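Local coordinates for penicillin-binding protein A (Mycobacterium tuberculosis, PDB 3UPP) that probably cross-links the peptides of cell-wall peptidoglycan as a D,D-transpeptidase and is acylated by penicillins and related beta-lactams, at residues S394-A399 with A412-F417; P282-L287 with T333-L338. All coordinates share one frame; numbering follows the deposited sequence.

Contact 1: residues S394-A399 with A412-F417. With CEF (CEFOTAXIME, C3' cleaved, open, bound form), chain C.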
loop_
_atom_site.group_PDB
_atom_site.type_symbol
_atom_site.label_atom_id
_atom_site.label_comp_id
_atom_site.label_asym_id
_atom_site.label_seq_id
_atom_site.Cartn_x
_atom_site.Cartn_y
_atom_site.Cartn_z
ATOM N N SER A 394 -14.816 -1.759 5.258
ATOM C CA SER A 394 -14.118 -0.847 4.376
ATOM C C SER A 394 -14.397 0.610 4.656
ATOM O O SER A 394 -15.357 0.972 5.338
ATOM C CB SER A 394 -14.530 -1.118 2.944
ATOM O OG SER A 394 -15.757 -0.477 2.668
ATOM N N LYS A 395 -13.536 1.444 4.098
ATOM C CA LYS A 395 -13.793 2.859 4.003
ATOM C C LYS A 395 -13.261 3.315 2.657
ATOM O O LYS A 395 -12.133 2.965 2.269
ATOM C CB LYS A 395 -13.128 3.621 5.149
ATOM C CG LYS A 395 -13.465 5.111 5.199
ATOM C CD LYS A 395 -14.961 5.368 5.394
ATOM C CE LYS A 395 -15.294 6.839 5.247
ATOM N NZ LYS A 395 -15.529 7.200 3.824
ATOM N N THR A 396 -14.090 4.065 1.937
ATOM C CA THR A 396 -13.695 4.687 0.690
ATOM C C THR A 396 -13.246 6.111 0.951
ATOM O O THR A 396 -13.425 6.653 2.035
ATOM C CB THR A 396 -14.839 4.709 -0.361
ATOM O OG1 THR A 396 -16.024 5.247 0.241
ATOM C CG2 THR A 396 -15.125 3.306 -0.918
ATOM N N GLY A 397 -12.632 6.696 -0.063
ATOM C CA GLY A 397 -12.146 8.043 -0.006
ATOM C C GLY A 397 -11.867 8.502 -1.417
ATOM O O GLY A 397 -11.450 7.729 -2.299
ATOM N N THR A 398 -12.143 9.770 -1.640
ATOM C CA THR A 398 -11.781 10.402 -2.872
ATOM C C THR A 398 -11.181 11.750 -2.514
ATOM O O THR A 398 -11.846 12.611 -1.931
ATOM C CB THR A 398 -12.957 10.397 -3.926
ATOM O OG1 THR A 398 -12.837 11.503 -4.831
ATOM C CG2 THR A 398 -14.320 10.409 -3.259
ATOM N N ALA A 399 -9.899 11.890 -2.846
ATOM C CA ALA A 399 -9.029 12.936 -2.331
ATOM C C ALA A 399 -8.549 13.925 -3.383
ATOM O O ALA A 399 -7.972 13.535 -4.404
ATOM C CB ALA A 399 -7.816 12.293 -1.647
ATOM N N ALA A 412 -8.665 8.167 -6.112
ATOM C CA ALA A 412 -9.668 7.246 -5.611
ATOM C C ALA A 412 -9.017 6.256 -4.637
ATOM O O ALA A 412 -8.048 5.579 -4.988
ATOM C CB ALA A 412 -10.306 6.520 -6.753
ATOM N N TRP A 413 -9.559 6.174 -3.418
ATOM C CA TRP A 413 -8.981 5.349 -2.344
ATOM C C TRP A 413 -9.998 4.312 -1.857
ATOM O O TRP A 413 -11.192 4.560 -1.854
ATOM C CB TRP A 413 -8.623 6.221 -1.144
ATOM C CG TRP A 413 -7.277 6.892 -1.081
ATOM C CD1 TRP A 413 -7.027 8.222 -1.226
ATOM C CD2 TRP A 413 -6.009 6.279 -0.760
ATOM N NE1 TRP A 413 -5.676 8.483 -1.052
ATOM C CE2 TRP A 413 -5.034 7.309 -0.756
ATOM C CE3 TRP A 413 -5.609 4.967 -0.472
ATOM C CZ2 TRP A 413 -3.678 7.071 -0.455
ATOM C CZ3 TRP A 413 -4.262 4.722 -0.185
ATOM C CH2 TRP A 413 -3.307 5.778 -0.184
ATOM N N TYR A 414 -9.499 3.174 -1.394
ATOM C CA TYR A 414 -10.310 2.136 -0.770
ATOM C C TYR A 414 -9.433 1.325 0.160
ATOM O O TYR A 414 -8.441 0.737 -0.282
ATOM C CB TYR A 414 -10.880 1.202 -1.828
ATOM C CG TYR A 414 -11.774 0.088 -1.305
ATOM C CD1 TYR A 414 -13.037 0.371 -0.758
ATOM C CD2 TYR A 414 -11.376 -1.249 -1.387
ATOM C CE1 TYR A 414 -13.883 -0.644 -0.323
ATOM C CE2 TYR A 414 -12.216 -2.280 -0.941
ATOM C CZ TYR A 414 -13.470 -1.967 -0.409
ATOM O OH TYR A 414 -14.305 -2.973 0.038
ATOM N N ILE A 415 -9.792 1.303 1.441
ATOM C CA ILE A 415 -9.083 0.479 2.450
ATOM C C ILE A 415 -10.088 -0.445 3.096
ATOM O O ILE A 415 -11.176 -0.030 3.457
ATOM C CB ILE A 415 -8.309 1.304 3.535
ATOM C CG1 ILE A 415 -9.282 2.103 4.452
ATOM C CG2 ILE A 415 -7.247 2.175 2.876
ATOM C CD1 ILE A 415 -8.616 2.794 5.698
ATOM N N ALA A 416 -9.723 -1.702 3.232
ATOM C CA ALA A 416 -10.689 -2.707 3.586
ATOM C C ALA A 416 -9.998 -3.813 4.326
ATOM O O ALA A 416 -8.768 -3.921 4.290
ATOM C CB ALA A 416 -11.336 -3.264 2.325
ATOM N N PHE A 417 -10.793 -4.628 5.006
ATOM C CA PHE A 417 -10.306 -5.914 5.481
ATOM C C PHE A 417 -11.447 -6.933 5.467
ATOM O O PHE A 417 -12.603 -6.551 5.329
ATOM C CB PHE A 417 -9.584 -5.795 6.837
ATOM C CG PHE A 417 -10.409 -5.181 7.940
ATOM C CD1 PHE A 417 -11.147 -5.992 8.807
ATOM C CD2 PHE A 417 -10.398 -3.809 8.150
ATOM C CE1 PHE A 417 -11.862 -5.451 9.838
ATOM C CE2 PHE A 417 -11.127 -3.250 9.178
ATOM C CZ PHE A 417 -11.864 -4.070 10.030
HETATM S S1 CEF C . -17.723 12.627 -0.123
HETATM C C1 CEF C . -18.805 11.172 0.040
HETATM C C2 CEF C . -18.192 10.012 -0.437
HETATM C C3 CEF C . -19.040 9.064 -1.007
HETATM C C4 CEF C . -16.801 9.764 -0.343
HETATM C C5 CEF C . -16.282 8.466 -0.428
HETATM O O1 CEF C . -16.670 7.533 0.388
HETATM O O2 CEF C . -15.466 8.144 -1.388
HETATM N N1 CEF C . -15.923 10.618 0.183
HETATM C C6 CEF C . -16.303 11.903 0.756
HETATM C C7 CEF C . -15.097 12.825 0.850
HETATM C C8 CEF C . -13.964 12.139 1.611
HETATM O O3 CEF C . -12.791 12.435 1.370
HETATM N N2 CEF C . -14.584 13.314 -0.440
HETATM C C9 CEF C . -14.746 14.603 -0.776
HETATM O O4 CEF C . -15.343 15.420 -0.080
HETATM C C10 CEF C . -14.123 15.022 -2.112
HETATM N N3 CEF C . -13.067 15.870 -2.135
HETATM O O5 CEF C . -12.490 16.466 -0.726
HETATM C C11 CEF C . -11.888 15.467 0.129
HETATM C C12 CEF C . -14.617 14.533 -3.243
HETATM C C13 CEF C . -14.232 14.992 -4.440
HETATM S S2 CEF C . -15.099 14.109 -5.543
HETATM C C14 CEF C . -15.910 13.212 -4.490
HETATM N N4 CEF C . -16.802 12.281 -4.811
HETATM N N5 CEF C . -15.548 13.551 -3.253
#
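The K(T/S)G motif of the transpeptidase fold shared by penicillin-binding proteins and serine beta-lactamases, here Lys395-Thr396-Gly397, lies on strand 393-399, which pairs antiparallel with strand 411-418 at the active-site edge of the five-stranded sheet. Register is set by two hydrogen-bonded pairs, Lys395 with Ile415 and Gly397 with Trp413. The first is regular: Ile415 N donates to Lys395 O at 3.0 Å and 178°. The second is skewed, for Gly397 N reaches Trp413 O at 142° from above the carbonyl plane, while Trp413 N meets Gly397 O at 2.7 Å. Tyr414, its CG anti to the backbone N (chi1 -179°), lays its ring along the partner strand. Thr396 CG2 meets the ring edge at CD1, 3.6 Å away, and Ser394 CB approaches CE1 obliquely at 3.4 Å. Glu378 accepts from both Ser394 OG and Tyr414 OH, which ties this face together. Lys395 sets out on the face of Ile415 and Trp413, but bends at chi2 and chi4 carry its end away, where NZ bonds Thr396 O and Ser252 OG beside Ser193, the probable acyl-ester serine. Cleaved cefotaxime lies along the outer strand: its N2 bonds weakly to Thr398 O at 3.2 Å.

Contact 2: residues P282-L287 with T333-L338; sequences PRPTPL and TMRPYL
Thr285 O accepts the backbone N-H of Leu338 at 2.7 Å, with the donor lying in the carbonyl plane and an N-H...O angle of 164°. The same oxygen lies 3.5 Å from Tyr337 CA in a CA-H...O contact, and Leu338 CB packs close by. A second bond joins the two segments, its acceptor one residue earlier: Arg335 NH2 donates to Pro284 O at 2.9 Å, approaching in the carbonyl plane, although the oxygen is tilted out of the guanidinium plane. Arg283 CB covers one face of that guanidinium, offset toward its rim and 3.5 Å from Arg335 NH2. The two arginine side chains cross at about a right angle, with their guanidinium planes 73° apart, so they do not stack; Arg335 NH1 bonds weakly to Tyr356 OH. These contacts join a loop between helix 266-275 and helix 300-307 to the link leading from strand 332-334 into strand 339-343, within the transpeptidase domain and far from the active site. The loop turns at a cis peptide before Pro286, and Leu287 O closes this turn by accepting from both Thr285 N and Thr285 OG1. Thr285 OG1 sits between the backbone N and carbonyl carbon (chi1 57°), which places the hydroxyl for that bond while CG2 comes 3.6 Å from Pro336 O. Beyond the turn, Leu287 CD1 touches Leu338 CD2 at 3.6 Å, their side chains crossing obliquely, and Leu71 of helix 70-74 packs against both leucines.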
loop_
_atom_site.group_PDB
_atom_site.type_symbol
_atom_site.label_atom_id
_atom_site.label_comp_id
_atom_site.label_asym_id
_atom_site.label_seq_id
_atom_site.Cartn_x
_atom_site.Cartn_y
_atom_site.Cartn_z
ATOM N N PRO A 282 9.313 4.845 8.967
ATOM C CA PRO A 282 8.970 3.429 8.863
ATOM C C PRO A 282 10.218 2.543 8.854
ATOM O O PRO A 282 11.248 2.951 8.329
ATOM C CB PRO A 282 8.228 3.338 7.523
ATOM C CG PRO A 282 7.879 4.762 7.147
ATOM C CD PRO A 282 8.958 5.601 7.754
ATOM N N ARG A 283 10.122 1.353 9.452
ATOM C CA ARG A 283 11.140 0.312 9.307
ATOM C C ARG A 283 11.277 -0.119 7.848
ATOM O O ARG A 283 10.349 0.040 7.066
ATOM C CB ARG A 283 10.815 -0.901 10.183
ATOM C CG ARG A 283 10.937 -0.673 11.705
ATOM C CD ARG A 283 12.412 -0.663 12.193
ATOM N NE ARG A 283 12.476 -0.419 13.633
ATOM C CZ ARG A 283 12.372 0.786 14.199
ATOM N NH1 ARG A 283 12.226 1.882 13.448
ATOM N NH2 ARG A 283 12.413 0.897 15.523
ATOM N N PRO A 284 12.465 -0.615 7.447
ATOM C CA PRO A 284 12.527 -1.161 6.089
ATOM C C PRO A 284 11.806 -2.507 6.012
ATOM O O PRO A 284 11.647 -3.179 7.040
ATOM C CB PRO A 284 14.026 -1.321 5.845
ATOM C CG PRO A 284 14.606 -1.496 7.226
ATOM C CD PRO A 284 13.775 -0.656 8.126
ATOM N N THR A 285 11.399 -2.890 4.801
ATOM C CA THR A 285 10.581 -4.071 4.578
ATOM C C THR A 285 11.240 -5.344 3.971
ATOM O O THR A 285 10.576 -6.386 3.946
ATOM C CB THR A 285 9.293 -3.700 3.766
ATOM O OG1 THR A 285 9.662 -3.091 2.523
ATOM C CG2 THR A 285 8.390 -2.727 4.562
ATOM N N PRO A 286 12.541 -5.322 3.552
ATOM C CA PRO A 286 13.691 -4.397 3.658
ATOM C C PRO A 286 13.688 -3.224 2.674
ATOM O O PRO A 286 14.619 -2.418 2.666
ATOM C CB PRO A 286 14.880 -5.309 3.381
ATOM C CG PRO A 286 14.334 -6.262 2.371
ATOM C CD PRO A 286 12.931 -6.554 2.842
ATOM N N LEU A 287 12.645 -3.117 1.862
ATOM C CA LEU A 287 12.498 -1.958 0.995
ATOM C C LEU A 287 12.109 -0.738 1.820
ATOM O O LEU A 287 11.273 -0.820 2.733
ATOM C CB LEU A 287 11.451 -2.213 -0.095
ATOM C CG LEU A 287 11.529 -3.506 -0.913
ATOM C CD1 LEU A 287 10.493 -3.456 -2.014
ATOM C CD2 LEU A 287 12.921 -3.710 -1.506
ATOM N N THR A 333 -0.722 -3.242 15.406
ATOM C CA THR A 333 0.022 -3.090 14.174
ATOM C C THR A 333 1.181 -4.082 14.171
ATOM O O THR A 333 2.052 -4.022 15.033
ATOM C CB THR A 333 0.608 -1.651 14.038
ATOM O OG1 THR A 333 -0.419 -0.672 14.231
ATOM C CG2 THR A 333 1.283 -1.433 12.673
ATOM N N MET A 334 1.184 -4.987 13.195
ATOM C CA MET A 334 2.320 -5.855 12.954
ATOM C C MET A 334 3.247 -5.139 11.986
ATOM O O MET A 334 2.796 -4.440 11.092
ATOM C CB MET A 334 1.874 -7.205 12.387
ATOM C CG MET A 334 0.944 -8.006 13.300
ATOM S SD MET A 334 1.571 -8.237 14.986
ATOM C CE MET A 334 2.784 -9.530 14.734
ATOM N N ARG A 335 4.544 -5.306 12.187
ATOM C CA ARG A 335 5.555 -4.697 11.357
ATOM C C ARG A 335 5.508 -5.378 9.995
ATOM O O ARG A 335 5.684 -6.599 9.918
ATOM C CB ARG A 335 6.920 -4.911 12.000
ATOM C CG ARG A 335 8.072 -4.359 11.211
ATOM C CD ARG A 335 9.230 -5.322 11.210
ATOM N NE ARG A 335 10.286 -4.855 10.318
ATOM C CZ ARG A 335 11.473 -4.369 10.696
ATOM N NH1 ARG A 335 11.810 -4.279 11.982
ATOM N NH2 ARG A 335 12.336 -3.980 9.761
ATOM N N PRO A 336 5.244 -4.600 8.919
ATOM C CA PRO A 336 5.138 -5.199 7.600
ATOM C C PRO A 336 6.500 -5.659 7.053
ATOM O O PRO A 336 7.519 -4.978 7.236
ATOM C CB PRO A 336 4.540 -4.079 6.751
ATOM C CG PRO A 336 4.863 -2.840 7.451
ATOM C CD PRO A 336 5.011 -3.144 8.891
ATOM N N TYR A 337 6.509 -6.823 6.411
ATOM C CA TYR A 337 7.726 -7.348 5.813
ATOM C C TYR A 337 7.430 -8.068 4.523
ATOM O O TYR A 337 6.356 -8.689 4.365
ATOM C CB TYR A 337 8.470 -8.268 6.776
ATOM C CG TYR A 337 7.740 -9.530 7.177
ATOM C CD1 TYR A 337 8.125 -10.766 6.656
ATOM C CD2 TYR A 337 6.675 -9.497 8.100
ATOM C CE1 TYR A 337 7.478 -11.942 7.030
ATOM C CE2 TYR A 337 6.012 -10.669 8.477
ATOM C CZ TYR A 337 6.422 -11.886 7.939
ATOM O OH TYR A 337 5.797 -13.054 8.309
ATOM N N LEU A 338 8.396 -7.972 3.609
ATOM C CA LEU A 338 8.286 -8.505 2.266
ATOM C C LEU A 338 9.044 -9.822 2.071
ATOM O O LEU A 338 8.758 -10.570 1.124
ATOM C CB LEU A 338 8.763 -7.455 1.254
ATOM C CG LEU A 338 8.602 -7.792 -0.228
ATOM C CD1 LEU A 338 7.136 -8.134 -0.548
ATOM C CD2 LEU A 338 9.092 -6.661 -1.116
#

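From the N terminus, contact 2 comes first: residues 282-287 meet 333-338 after an intervening 45 residues that include helices 300-307 and 317-328, closing a long excursion, a little under half of it helical. Contact 1 opens only later, after strand 357-360 and helix 364-380, and closes a short hairpin between 394-399 and 412-417. The two loops therefore run in series, neither nested nor crossed. The centres of contact 1 and contact 2 lie about 22 Å apart. Their nearest atoms are about 12 Å apart, so they do not touch. Contact 1 builds one edge of the five-stranded sheet, whereas contact 2 lies beside Ile143 of strand 143-149, the outermost strand at the other edge.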